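Local coordinates for protein transcription regulator (Lactobacillus plantarum WCFS1, PDB 3CLK) that probably regulates transcription as a dimeric DNA-binding protein, this portion having the two-lobed periplasmic-binding-protein-like fold that in relatives senses a small effector, at residues Gln54-Ile62 against Ile74-Leu84; Cys226-Ser237 against Val270-Thr278. All coordinates share one frame; numbering follows the deposited sequence.

Contact 1 (Gln54-Ile62 against Ile74-Leu84)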
ATOM      1  N   GLN B  54       5.963  12.484 -16.457  1.00 53.94           N
ATOM      2  CA  GLN B  54       6.229  11.251 -17.178  1.00 51.25           C
ATOM      3  C   GLN B  54       7.502  11.335 -18.013  1.00 50.37           C
ATOM      4  O   GLN B  54       8.455  10.588 -17.790  1.00 48.95           O
ATOM      5  CB  GLN B  54       5.032  10.946 -18.071  1.00 49.79           C
ATOM      6  CG  GLN B  54       5.124   9.671 -18.857  1.00 49.00           C
ATOM      7  CD  GLN B  54       3.776   9.255 -19.394  1.00 48.57           C
ATOM      8  OE1 GLN B  54       2.870   8.925 -18.627  1.00 48.38           O
ATOM      9  NE2 GLN B  54       3.625   9.281 -20.712  1.00 46.26           N
ATOM     10  N   LYS B  55       7.505  12.246 -18.980  1.00 49.32           N
ATOM     11  CA  LYS B  55       8.653  12.439 -19.856  1.00 49.09           C
ATOM     12  C   LYS B  55       9.949  12.496 -19.051  1.00 48.45           C
ATOM     13  O   LYS B  55      10.956  11.903 -19.437  1.00 46.91           O
ATOM     14  CB  LYS B  55       8.459  13.726 -20.662  1.00 51.39           C
ATOM     15  CG  LYS B  55       9.485  13.988 -21.754  1.00 51.97           C
ATOM     16  CD  LYS B  55      10.728  14.659 -21.209  1.00 53.04           C
ATOM     17  CE  LYS B  55      11.381  15.507 -22.285  1.00 53.99           C
ATOM     18  NZ  LYS B  55      10.440  16.557 -22.774  1.00 54.30           N
ATOM     19  N   HIS B  56       9.916  13.202 -17.925  1.00 48.33           N
ATOM     20  CA  HIS B  56      11.089  13.332 -17.068  1.00 48.90           C
ATOM     21  C   HIS B  56      11.418  12.044 -16.324  1.00 47.72           C
ATOM     22  O   HIS B  56      12.564  11.812 -15.937  1.00 46.67           O
ATOM     23  CB  HIS B  56      10.881  14.471 -16.071  1.00 50.74           C
ATOM     24  CG  HIS B  56      10.935  15.825 -16.701  1.00 54.21           C
ATOM     25  ND1 HIS B  56      12.097  16.356 -17.217  1.00 54.67           N
ATOM     26  CD2 HIS B  56       9.964  16.738 -16.940  1.00 54.83           C
ATOM     27  CE1 HIS B  56      11.841  17.538 -17.750  1.00 56.10           C
ATOM     28  NE2 HIS B  56      10.554  17.793 -17.595  1.00 57.39           N
ATOM     29  N   ALA B  57      10.408  11.208 -16.121  1.00 46.27           N
ATOM     30  CA  ALA B  57      10.624   9.943 -15.442  1.00 45.00           C
ATOM     31  C   ALA B  57      11.448   9.069 -16.382  1.00 43.36           C
ATOM     32  O   ALA B  57      12.434   8.457 -15.969  1.00 41.76           O
ATOM     33  CB  ALA B  57       9.289   9.279 -15.121  1.00 44.42           C
ATOM     34  N   LEU B  58      11.043   9.025 -17.650  1.00 42.80           N
ATOM     35  CA  LEU B  58      11.756   8.231 -18.647  1.00 42.62           C
ATOM     36  C   LEU B  58      13.201   8.694 -18.758  1.00 43.03           C
ATOM     37  O   LEU B  58      14.123   7.884 -18.709  1.00 42.86           O
ATOM     38  CB  LEU B  58      11.090   8.341 -20.023  1.00 43.49           C
ATOM     39  CG  LEU B  58       9.757   7.636 -20.284  1.00 44.34           C
ATOM     40  CD1 LEU B  58       9.873   6.161 -19.912  1.00 44.62           C
ATOM     41  CD2 LEU B  58       8.654   8.302 -19.493  1.00 46.43           C
ATOM     42  N   LEU B  59      13.399  10.000 -18.909  1.00 41.67           N
ATOM     43  CA  LEU B  59      14.752  10.523 -19.027  1.00 42.62           C
ATOM     44  C   LEU B  59      15.562  10.254 -17.771  1.00 41.50           C
ATOM     45  O   LEU B  59      16.748   9.955 -17.852  1.00 42.57           O
ATOM     46  CB  LEU B  59      14.741  12.029 -19.329  1.00 40.61           C
ATOM     47  CG  LEU B  59      14.375  12.433 -20.764  1.00 40.97           C
ATOM     48  CD1 LEU B  59      14.652  13.923 -20.950  1.00 40.48           C
ATOM     49  CD2 LEU B  59      15.191  11.626 -21.768  1.00 39.41           C
ATOM     50  N   THR B  60      14.927  10.349 -16.609  1.00 42.07           N
ATOM     51  CA  THR B  60      15.639  10.097 -15.363  1.00 42.31           C
ATOM     52  C   THR B  60      16.202   8.680 -15.353  1.00 43.47           C
ATOM     53  O   THR B  60      17.254   8.429 -14.768  1.00 43.98           O
ATOM     54  CB  THR B  60      14.724  10.263 -14.133  1.00 42.96           C
ATOM     55  OG1 THR B  60      14.237  11.610 -14.071  1.00 43.08           O
ATOM     56  CG2 THR B  60      15.496   9.947 -12.855  1.00 41.59           C
ATOM     57  N   ALA B  61      15.500   7.759 -16.008  1.00 44.39           N
ATOM     58  CA  ALA B  61      15.933   6.363 -16.065  1.00 47.05           C
ATOM     59  C   ALA B  61      16.966   6.127 -17.165  1.00 48.58           C
ATOM     60  O   ALA B  61      17.931   5.380 -16.980  1.00 49.31           O
ATOM     61  CB  ALA B  61      14.728   5.454 -16.282  1.00 45.47           C
ATOM     62  N   ILE B  62      16.754   6.767 -18.308  1.00 50.34           N
ATOM     63  CA  ILE B  62      17.647   6.628 -19.451  1.00 52.92           C
ATOM     64  C   ILE B  62      18.910   7.474 -19.306  1.00 54.41           C
ATOM     65  O   ILE B  62      20.006   7.016 -19.623  1.00 55.38           O
ATOM     66  CB  ILE B  62      16.926   7.029 -20.750  1.00 52.58           C
ATOM     67  CG1 ILE B  62      15.665   6.179 -20.915  1.00 51.61           C
ATOM     68  CG2 ILE B  62      17.857   6.853 -21.941  1.00 52.64           C
ATOM     69  CD1 ILE B  62      14.788   6.599 -22.072  1.00 51.98           C
ATOM     70  N   ILE B  74       1.884   1.660 -16.485  1.00 32.35           N
ATOM     71  CA  ILE B  74       1.991   3.082 -16.807  1.00 33.62           C
ATOM     72  C   ILE B  74       1.479   3.301 -18.227  1.00 33.99           C
ATOM     73  O   ILE B  74       1.918   2.632 -19.166  1.00 32.86           O
ATOM     74  CB  ILE B  74       3.458   3.595 -16.717  1.00 35.09           C
ATOM     75  CG1 ILE B  74       3.736   4.178 -15.330  1.00 35.61           C
ATOM     76  CG2 ILE B  74       3.710   4.672 -17.774  1.00 33.94           C
ATOM     77  CD1 ILE B  74       3.810   3.160 -14.234  1.00 39.44           C
ATOM     78  N   ALA B  75       0.550   4.239 -18.379  1.00 34.86           N
ATOM     79  CA  ALA B  75      -0.009   4.554 -19.688  1.00 35.63           C
ATOM     80  C   ALA B  75       0.753   5.732 -20.289  1.00 35.88           C
ATOM     81  O   ALA B  75       0.408   6.893 -20.064  1.00 37.09           O
ATOM     82  CB  ALA B  75      -1.492   4.898 -19.555  1.00 37.01           C
ATOM     83  N   LEU B  76       1.797   5.430 -21.051  1.00 35.59           N
ATOM     84  CA  LEU B  76       2.607   6.472 -21.675  1.00 35.52           C
ATOM     85  C   LEU B  76       1.878   7.167 -22.820  1.00 34.54           C
ATOM     86  O   LEU B  76       1.075   6.562 -23.517  1.00 34.37           O
ATOM     87  CB  LEU B  76       3.910   5.880 -22.215  1.00 33.65           C
ATOM     88  CG  LEU B  76       4.908   5.287 -21.222  1.00 32.54           C
ATOM     89  CD1 LEU B  76       6.066   4.662 -21.991  1.00 32.95           C
ATOM     90  CD2 LEU B  76       5.408   6.369 -20.282  1.00 29.51           C
ATOM     91  N   THR B  77       2.164   8.448 -23.006  1.00 36.33           N
ATOM     92  CA  THR B  77       1.556   9.195 -24.097  1.00 38.62           C
ATOM     93  C   THR B  77       2.199   8.706 -25.397  1.00 40.27           C
ATOM     94  O   THR B  77       3.206   7.997 -25.371  1.00 38.50           O
ATOM     95  CB  THR B  77       1.812  10.697 -23.946  1.00 38.67           C
ATOM     96  OG1 THR B  77       3.224  10.940 -23.907  1.00 40.49           O
ATOM     97  CG2 THR B  77       1.174  11.216 -22.662  1.00 39.00           C
ATOM     98  N   ASP B  78       1.618   9.080 -26.530  1.00 42.33           N
ATOM     99  CA  ASP B  78       2.151   8.660 -27.821  1.00 45.09           C
ATOM    100  C   ASP B  78       3.608   9.082 -28.004  1.00 45.78           C
ATOM    101  O   ASP B  78       4.428   8.306 -28.505  1.00 45.96           O
ATOM    102  CB  ASP B  78       1.306   9.234 -28.958  1.00 46.91           C
ATOM    103  CG  ASP B  78      -0.157   8.871 -28.830  1.00 49.35           C
ATOM    104  OD1 ASP B  78      -0.836   9.436 -27.947  1.00 51.70           O
ATOM    105  OD2 ASP B  78      -0.626   8.013 -29.605  1.00 51.44           O
ATOM    106  N   ASP B  79       3.931  10.306 -27.597  1.00 45.02           N
ATOM    107  CA  ASP B  79       5.291  10.817 -27.731  1.00 45.44           C
ATOM    108  C   ASP B  79       6.256  10.260 -26.688  1.00 43.97           C
ATOM    109  O   ASP B  79       7.426  10.026 -26.989  1.00 44.13           O
ATOM    110  CB  ASP B  79       5.295  12.349 -27.680  1.00 46.97           C
ATOM    111  CG  ASP B  79       4.514  12.969 -28.826  1.00 47.92           C
ATOM    112  OD1 ASP B  79       4.625  12.461 -29.961  1.00 49.44           O
ATOM    113  OD2 ASP B  79       3.800  13.966 -28.596  1.00 48.98           O
ATOM    114  N   ASN B  80       5.780  10.055 -25.463  1.00 41.45           N
ATOM    115  CA  ASN B  80       6.645   9.509 -24.424  1.00 37.99           C
ATOM    116  C   ASN B  80       7.000   8.059 -24.748  1.00 35.57           C
ATOM    117  O   ASN B  80       8.051   7.568 -24.345  1.00 34.99           O
ATOM    118  CB  ASN B  80       5.966   9.600 -23.057  1.00 38.37           C
ATOM    119  CG  ASN B  80       6.199  10.939 -22.381  1.00 39.81           C
ATOM    120  OD1 ASN B  80       5.268  11.573 -21.877  1.00 39.30           O
ATOM    121  ND2 ASN B  80       7.454  11.375 -22.359  1.00 38.85           N
ATOM    122  N   LEU B  81       6.121   7.389 -25.488  1.00 34.45           N
ATOM    123  CA  LEU B  81       6.340   6.005 -25.883  1.00 35.96           C
ATOM    124  C   LEU B  81       7.392   5.928 -26.988  1.00 38.13           C
ATOM    125  O   LEU B  81       8.286   5.082 -26.935  1.00 37.83           O
ATOM    126  CB  LEU B  81       5.035   5.376 -26.369  1.00 34.60           C
ATOM    127  CG  LEU B  81       5.126   3.975 -26.989  1.00 35.11           C
ATOM    128  CD1 LEU B  81       5.822   3.012 -26.036  1.00 33.95           C
ATOM    129  CD2 LEU B  81       3.723   3.485 -27.314  1.00 35.84           C
ATOM    130  N   GLN B  82       7.285   6.800 -27.991  1.00 39.61           N
ATOM    131  CA  GLN B  82       8.270   6.803 -29.073  1.00 42.01           C
ATOM    132  C   GLN B  82       9.609   7.190 -28.453  1.00 40.97           C
ATOM    133  O   GLN B  82      10.669   6.770 -28.910  1.00 40.65           O
ATOM    134  CB  GLN B  82       7.897   7.808 -30.170  1.00 44.45           C
ATOM    135  CG  GLN B  82       7.698   9.229 -29.674  1.00 49.85           C
ATOM    136  CD  GLN B  82       8.085  10.280 -30.700  1.00 52.74           C
ATOM    137  OE1 GLN B  82       7.611  10.266 -31.838  1.00 54.11           O
ATOM    138  NE2 GLN B  82       8.951  11.204 -30.297  1.00 54.01           N
ATOM    139  N   LEU B  83       9.545   7.991 -27.398  1.00 40.09           N
ATOM    140  CA  LEU B  83      10.742   8.426 -26.704  1.00 40.22           C
ATOM    141  C   LEU B  83      11.471   7.219 -26.103  1.00 39.86           C
ATOM    142  O   LEU B  83      12.665   7.032 -26.326  1.00 40.32           O
ATOM    143  CB  LEU B  83      10.369   9.430 -25.613  1.00 40.53           C
ATOM    144  CG  LEU B  83      11.480  10.043 -24.759  1.00 42.71           C
ATOM    145  CD1 LEU B  83      11.856   9.101 -23.631  1.00 44.15           C
ATOM    146  CD2 LEU B  83      12.682  10.366 -25.642  1.00 44.53           C
ATOM    147  N   LEU B  84      10.747   6.405 -25.344  1.00 38.33           N
ATOM    148  CA  LEU B  84      11.334   5.220 -24.731  1.00 37.30           C
ATOM    149  C   LEU B  84      11.781   4.238 -25.808  1.00 36.93           C
ATOM    150  O   LEU B  84      12.802   3.574 -25.668  1.00 37.33           O
ATOM    151  CB  LEU B  84      10.317   4.534 -23.806  1.00 35.77           C
ATOM    152  CG  LEU B  84      10.687   3.162 -23.228  1.00 35.12           C
ATOM    153  CD1 LEU B  84      11.962   3.253 -22.404  1.00 33.91           C
ATOM    154  CD2 LEU B  84       9.534   2.650 -22.374  1.00 35.18           C
TER
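Gln54 reaches from the first turn of its helix segment to the start of helix 78-86, where its amide lies against Leu76 and Asn80. With CG anti to the backbone N (chi1 -178°) and the chain extended, NE2 gives Asn80 OD1 a weak hydrogen bond of 3.1 Å; the two amide planes are turned 63° apart. Leu76 CD2 packs 3.4 Å from Gln54 CD. Asn80 OD1 also accepts from Thr77 OG1, which approaches from above the carbonyl plane, while Thr77 OG1 caps the helix by accepting from Asn80 N. Asn80 ND2 rests on the backbone of the other helix, 3.0 Å from Lys55 CA. An alanine here would probably leave Gln54 NE2 and the Thr77 hydroxyl without this acceptor and open a gap beside Lys55. One turn further on, Leu58 packs with its CB 3.8 Å from Leu83 CD1 and its CD1 4.2 Å from Leu84 CB. Ile62 CD1 extends the apolar seam to Leu83 CD1. The helix segments run nearly parallel, 8° apart with axes 10.1 Å from each other, as neighbours in an alpha/beta layer; Ile62, Leu76 and Leu84 pack on strand 68-72, and Leu76 and Leu84 also touch strand 91-94.

Contact 2 (Cys226-Ser237 against Val270-Thr278)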
ATOM      1  N   CYS B 226      -7.391  -7.662   0.882  1.00 27.10           N
ATOM      2  CA  CYS B 226      -8.534  -8.579   0.946  1.00 28.71           C
ATOM      3  C   CYS B 226      -8.644  -9.328   2.272  1.00 32.51           C
ATOM      4  O   CYS B 226      -9.717  -9.814   2.626  1.00 30.47           O
ATOM      5  CB  CYS B 226      -8.474  -9.614  -0.183  1.00 26.29           C
ATOM      6  SG  CYS B 226      -8.782  -8.943  -1.829  1.00 18.29           S
ATOM      7  N   LYS B 227      -7.533  -9.421   2.997  1.00 34.92           N
ATOM      8  CA  LYS B 227      -7.503 -10.129   4.272  1.00 37.44           C
ATOM      9  C   LYS B 227      -7.650  -9.231   5.496  1.00 37.95           C
ATOM     10  O   LYS B 227      -7.572  -9.712   6.625  1.00 40.11           O
ATOM     11  CB  LYS B 227      -6.204 -10.940   4.384  1.00 37.59           C
ATOM     12  CG  LYS B 227      -6.240 -12.271   3.639  1.00 43.50           C
ATOM     13  CD  LYS B 227      -6.901 -13.361   4.491  1.00 45.88           C
ATOM     14  CE  LYS B 227      -7.356 -14.562   3.657  1.00 46.20           C
ATOM     15  NZ  LYS B 227      -6.287 -15.142   2.794  1.00 44.85           N
ATOM     16  N   ILE B 228      -7.880  -7.939   5.285  1.00 38.07           N
ATOM     17  CA  ILE B 228      -8.017  -7.015   6.408  1.00 38.58           C
ATOM     18  C   ILE B 228      -9.430  -6.490   6.640  1.00 38.29           C
ATOM     19  O   ILE B 228      -9.689  -5.827   7.642  1.00 38.21           O
ATOM     20  CB  ILE B 228      -7.083  -5.794   6.256  1.00 39.76           C
ATOM     21  CG1 ILE B 228      -7.558  -4.918   5.097  1.00 41.09           C
ATOM     22  CG2 ILE B 228      -5.650  -6.267   6.035  1.00 40.14           C
ATOM     23  CD1 ILE B 228      -6.815  -3.602   4.978  1.00 42.68           C
ATOM     24  N   THR B 229     -10.344  -6.766   5.716  1.00 35.42           N
ATOM     25  CA  THR B 229     -11.718  -6.309   5.892  1.00 33.65           C
ATOM     26  C   THR B 229     -12.545  -7.425   6.514  1.00 31.92           C
ATOM     27  O   THR B 229     -12.148  -8.585   6.496  1.00 32.63           O
ATOM     28  CB  THR B 229     -12.367  -5.919   4.553  1.00 33.64           C
ATOM     29  OG1 THR B 229     -12.349  -7.046   3.664  1.00 31.59           O
ATOM     30  CG2 THR B 229     -11.613  -4.768   3.918  1.00 35.03           C
ATOM     31  N   ARG B 230     -13.690  -7.063   7.076  1.00 31.35           N
ATOM     32  CA  ARG B 230     -14.592  -8.036   7.681  1.00 30.82           C
ATOM     33  C   ARG B 230     -15.952  -7.883   7.008  1.00 28.54           C
ATOM     34  O   ARG B 230     -16.624  -6.870   7.186  1.00 28.69           O
ATOM     35  CB  ARG B 230     -14.741  -7.785   9.183  1.00 31.81           C
ATOM     36  CG  ARG B 230     -13.479  -8.022   9.997  1.00 35.31           C
ATOM     37  CD  ARG B 230     -12.981  -9.463   9.905  1.00 35.59           C
ATOM     38  NE  ARG B 230     -11.875  -9.583   8.962  1.00 38.23           N
ATOM     39  CZ  ARG B 230     -10.806 -10.349   9.152  1.00 37.74           C
ATOM     40  NH1 ARG B 230     -10.689 -11.078  10.252  1.00 35.99           N
ATOM     41  NH2 ARG B 230      -9.838 -10.367   8.250  1.00 37.93           N
ATOM     42  N   PRO B 231     -16.379  -8.894   6.240  1.00 25.25           N
ATOM     43  CA  PRO B 231     -15.667 -10.150   5.980  1.00 23.33           C
ATOM     44  C   PRO B 231     -14.492 -10.009   5.018  1.00 22.53           C
ATOM     45  O   PRO B 231     -14.419  -9.045   4.256  1.00 20.62           O
ATOM     46  CB  PRO B 231     -16.758 -11.040   5.398  1.00 22.78           C
ATOM     47  CG  PRO B 231     -17.557 -10.061   4.580  1.00 23.28           C
ATOM     48  CD  PRO B 231     -17.667  -8.859   5.516  1.00 25.26           C
ATOM     49  N   GLN B 232     -13.580 -10.977   5.055  1.00 18.72           N
ATOM     50  CA  GLN B 232     -12.436 -10.963   4.155  1.00 21.20           C
ATOM     51  C   GLN B 232     -12.960 -11.170   2.737  1.00 19.45           C
ATOM     52  O   GLN B 232     -13.836 -12.002   2.500  1.00 19.34           O
ATOM     53  CB  GLN B 232     -11.431 -12.051   4.544  1.00 21.38           C
ATOM     54  CG  GLN B 232     -10.849 -11.815   5.929  1.00 23.17           C
ATOM     55  CD  GLN B 232      -9.565 -12.575   6.177  1.00 28.79           C
ATOM     56  OE1 GLN B 232      -9.499 -13.791   5.993  1.00 30.45           O
ATOM     57  NE2 GLN B 232      -8.531 -11.858   6.609  1.00 29.42           N
ATOM     58  N   LEU B 233     -12.410 -10.409   1.800  1.00 19.08           N
ATOM     59  CA  LEU B 233     -12.852 -10.434   0.409  1.00 19.15           C
ATOM     60  C   LEU B 233     -12.414 -11.578  -0.495  1.00 19.26           C
ATOM     61  O   LEU B 233     -11.220 -11.859  -0.637  1.00 18.95           O
ATOM     62  CB  LEU B 233     -12.456  -9.119  -0.266  1.00 18.82           C
ATOM     63  CG  LEU B 233     -13.138  -7.830   0.183  1.00 21.79           C
ATOM     64  CD1 LEU B 233     -12.282  -6.629  -0.223  1.00 20.60           C
ATOM     65  CD2 LEU B 233     -14.524  -7.747  -0.438  1.00 21.66           C
ATOM     66  N   THR B 234     -13.395 -12.229  -1.113  1.00 16.15           N
ATOM     67  CA  THR B 234     -13.113 -13.292  -2.054  1.00 16.97           C
ATOM     68  C   THR B 234     -12.613 -12.518  -3.256  1.00 18.07           C
ATOM     69  O   THR B 234     -13.108 -11.421  -3.548  1.00 14.48           O
ATOM     70  CB  THR B 234     -14.379 -14.075  -2.434  1.00 17.37           C
ATOM     71  OG1 THR B 234     -14.761 -14.900  -1.332  1.00 19.70           O
ATOM     72  CG2 THR B 234     -14.131 -14.960  -3.654  1.00 16.78           C
ATOM     73  N   SER B 235     -11.644 -13.070  -3.966  1.00 19.34           N
ATOM     74  CA  SER B 235     -11.103 -12.332  -5.086  1.00 18.03           C
ATOM     75  C   SER B 235     -10.567 -13.169  -6.219  1.00 19.41           C
ATOM     76  O   SER B 235     -10.403 -14.386  -6.105  1.00 17.19           O
ATOM     77  CB  SER B 235      -9.965 -11.442  -4.587  1.00 23.25           C
ATOM     78  OG  SER B 235      -8.885 -12.240  -4.117  1.00 22.69           O
ATOM     79  N   ILE B 236     -10.322 -12.482  -7.329  1.00 17.44           N
ATOM     80  CA  ILE B 236      -9.704 -13.074  -8.500  1.00 18.13           C
ATOM     81  C   ILE B 236      -8.335 -12.451  -8.309  1.00 18.85           C
ATOM     82  O   ILE B 236      -8.148 -11.242  -8.507  1.00 18.83           O
ATOM     83  CB  ILE B 236     -10.350 -12.585  -9.809  1.00 15.70           C
ATOM     84  CG1 ILE B 236     -11.783 -13.112  -9.901  1.00 15.13           C
ATOM     85  CG2 ILE B 236      -9.532 -13.066 -11.010  1.00 18.22           C
ATOM     86  CD1 ILE B 236     -11.896 -14.632  -9.805  1.00 19.70           C
ATOM     87  N   SER B 237      -7.385 -13.268  -7.874  1.00 18.55           N
ATOM     88  CA  SER B 237      -6.049 -12.785  -7.579  1.00 20.18           C
ATOM     89  C   SER B 237      -5.108 -12.833  -8.760  1.00 21.20           C
ATOM     90  O   SER B 237      -5.080 -13.815  -9.503  1.00 21.92           O
ATOM     91  CB  SER B 237      -5.471 -13.584  -6.416  1.00 19.78           C
ATOM     92  OG  SER B 237      -6.377 -13.558  -5.328  1.00 20.22           O
ATOM     93  N   VAL B 270      -4.576 -16.090 -13.642  1.00 22.54           N
ATOM     94  CA  VAL B 270      -5.108 -15.572 -12.386  1.00 24.20           C
ATOM     95  C   VAL B 270      -5.866 -16.726 -11.734  1.00 27.98           C
ATOM     96  O   VAL B 270      -6.235 -17.694 -12.406  1.00 29.36           O
ATOM     97  CB  VAL B 270      -6.104 -14.401 -12.580  1.00 23.08           C
ATOM     98  CG1 VAL B 270      -5.409 -13.219 -13.237  1.00 23.19           C
ATOM     99  CG2 VAL B 270      -7.306 -14.866 -13.376  1.00 17.87           C
ATOM    100  N   ASN B 271      -6.103 -16.626 -10.433  1.00 30.34           N
ATOM    101  CA  ASN B 271      -6.807 -17.686  -9.723  1.00 31.11           C
ATOM    102  C   ASN B 271      -7.742 -17.145  -8.659  1.00 29.67           C
ATOM    103  O   ASN B 271      -7.375 -16.263  -7.886  1.00 27.63           O
ATOM    104  CB  ASN B 271      -5.809 -18.626  -9.051  1.00 35.30           C
ATOM    105  CG  ASN B 271      -4.824 -19.215 -10.027  1.00 39.06           C
ATOM    106  OD1 ASN B 271      -3.932 -18.523 -10.520  1.00 44.82           O
ATOM    107  ND2 ASN B 271      -4.984 -20.499 -10.325  1.00 39.60           N
ATOM    108  N   PRO B 272      -8.972 -17.670  -8.607  1.00 29.87           N
ATOM    109  CA  PRO B 272      -9.912 -17.194  -7.595  1.00 30.51           C
ATOM    110  C   PRO B 272      -9.510 -17.701  -6.213  1.00 31.25           C
ATOM    111  O   PRO B 272      -9.086 -18.850  -6.059  1.00 32.27           O
ATOM    112  CB  PRO B 272     -11.246 -17.765  -8.071  1.00 32.26           C
ATOM    113  CG  PRO B 272     -10.842 -19.036  -8.759  1.00 32.78           C
ATOM    114  CD  PRO B 272      -9.627 -18.600  -9.542  1.00 30.95           C
ATOM    115  N   VAL B 273      -9.601 -16.823  -5.221  1.00 30.16           N
ATOM    116  CA  VAL B 273      -9.278 -17.174  -3.845  1.00 30.64           C
ATOM    117  C   VAL B 273     -10.536 -16.918  -3.022  1.00 29.35           C
ATOM    118  O   VAL B 273     -10.911 -15.767  -2.782  1.00 29.39           O
ATOM    119  CB  VAL B 273      -8.140 -16.311  -3.282  1.00 28.94           C
ATOM    120  CG1 VAL B 273      -7.956 -16.615  -1.796  1.00 30.39           C
ATOM    121  CG2 VAL B 273      -6.855 -16.583  -4.043  1.00 30.54           C
ATOM    122  N   ILE B 274     -11.182 -17.994  -2.599  1.00 28.22           N
ATOM    123  CA  ILE B 274     -12.411 -17.887  -1.831  1.00 29.20           C
ATOM    124  C   ILE B 274     -12.147 -17.479  -0.391  1.00 28.81           C
ATOM    125  O   ILE B 274     -11.365 -18.115   0.308  1.00 29.84           O
ATOM    126  CB  ILE B 274     -13.167 -19.226  -1.826  1.00 29.00           C
ATOM    127  CG1 ILE B 274     -13.281 -19.763  -3.255  1.00 29.36           C
ATOM    128  CG2 ILE B 274     -14.551 -19.045  -1.207  1.00 30.41           C
ATOM    129  CD1 ILE B 274     -13.981 -18.820  -4.234  1.00 31.29           C
ATOM    130  N   ARG B 275     -12.785 -16.399   0.045  1.00 27.70           N
ATOM    131  CA  ARG B 275     -12.623 -15.961   1.419  1.00 25.98           C
ATOM    132  C   ARG B 275     -13.980 -15.943   2.103  1.00 25.08           C
ATOM    133  O   ARG B 275     -14.593 -16.994   2.236  1.00 26.46           O
ATOM    134  CB  ARG B 275     -11.913 -14.608   1.483  1.00 27.53           C
ATOM    135  CG  ARG B 275     -10.481 -14.707   0.955  1.00 29.59           C
ATOM    136  CD  ARG B 275      -9.568 -13.575   1.392  1.00 28.87           C
ATOM    137  NE  ARG B 275      -8.214 -13.777   0.868  1.00 31.13           N
ATOM    138  CZ  ARG B 275      -7.870 -13.626  -0.410  1.00 30.13           C
ATOM    139  NH1 ARG B 275      -8.776 -13.257  -1.311  1.00 27.40           N
ATOM    140  NH2 ARG B 275      -6.624 -13.868  -0.794  1.00 27.61           N
ATOM    141  N   LYS B 276     -14.481 -14.786   2.520  1.00 23.27           N
ATOM    142  CA  LYS B 276     -15.770 -14.785   3.206  1.00 22.08           C
ATOM    143  C   LYS B 276     -16.805 -13.771   2.731  1.00 19.75           C
ATOM    144  O   LYS B 276     -17.807 -13.542   3.413  1.00 18.50           O
ATOM    145  CB  LYS B 276     -15.525 -14.592   4.707  1.00 25.42           C
ATOM    146  CG  LYS B 276     -14.756 -15.752   5.341  1.00 29.69           C
ATOM    147  CD  LYS B 276     -15.558 -17.048   5.244  1.00 32.99           C
ATOM    148  CE  LYS B 276     -14.780 -18.226   5.797  1.00 36.67           C
ATOM    149  NZ  LYS B 276     -14.377 -17.993   7.212  1.00 38.98           N
ATOM    150  N   SER B 277     -16.584 -13.184   1.561  1.00 17.15           N
ATOM    151  CA  SER B 277     -17.495 -12.169   1.046  1.00 17.23           C
ATOM    152  C   SER B 277     -18.504 -12.643   0.002  1.00 18.56           C
ATOM    153  O   SER B 277     -19.211 -11.820  -0.581  1.00 19.37           O
ATOM    154  CB  SER B 277     -16.685 -11.007   0.467  1.00 16.32           C
ATOM    155  OG  SER B 277     -15.962 -11.435  -0.676  1.00 15.05           O
ATOM    156  N   THR B 278     -18.567 -13.950  -0.245  1.00 19.36           N
ATOM    157  CA  THR B 278     -19.511 -14.507  -1.214  1.00 20.89           C
ATOM    158  C   THR B 278     -20.278 -15.679  -0.613  1.00 22.45           C
ATOM    159  O   THR B 278     -19.774 -16.374   0.257  1.00 22.16           O
ATOM    160  CB  THR B 278     -18.810 -15.029  -2.510  1.00 20.19           C
ATOM    161  OG1 THR B 278     -17.855 -16.046  -2.177  1.00 21.42           O
ATOM    162  CG2 THR B 278     -18.097 -13.896  -3.236  1.00 20.38           C
TER
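Arg275 lays an extended side chain against Leu233 and Ser235 just beyond the antiparallel strand pair 234-237 and 271-273, at the margin of the mixed sheet in one lobe of the periplasmic-binding-protein-like fold. From CG to NE the chain is straight (chi3 178°), which carries NH1 to Leu233 O at 2.9 Å, nearly in line with the carbonyl, and to Ser235 OG at 3.0 Å, close to the guanidinium plane. Cys226 CB lies over one face of this group and Val273 CG1 over the other, while Lys227 CE sits at its edge; Lys227 crosses Arg275 at about a right angle, a crowding of like charges. Within the paired strands, Ser235 and Val273 exchange backbone hydrogen bonds, as do Ser237 and Asn271. The side chain of Ile236 points to the sheet face of Pro272, with CD1 3.6 Å from Pro272 CB, and its CG2 meets Val270 CG2. Ile236 and Val270 also pack on helix 109-121. Both OG1 and the backbone N of Thr234 bond to the 275-278 end. Its OG1 accepts from Arg275 N at 2.8 Å. Ser277 OG stands between its own backbone N and carbonyl carbon (chi1 66°); there it accepts from Thr234 N at 2.7 Å, an almost straight bond of 175°, and is also hydrogen-bonded to Ile217 O.

Overall arrangement
From the N terminus the chain first forms contact 1, where helix 53-63 is followed by strand 68-72 and then helix 78-86, so the contact closes a short helix-strand-helix passage beside the parallel sheet. The chain later crosses to the other lobe, and contact 2 joins 226-237 to 270-278 across an excursion that includes helix 240-256 and strand 265-267, the latter an outer strand of the first sheet. The contacts follow in series, neither nested nor crossed. Their centres are 35 Å apart on opposite sides of the chain's centre, and their nearest atoms about 17 Å. Both also touch the second subunit.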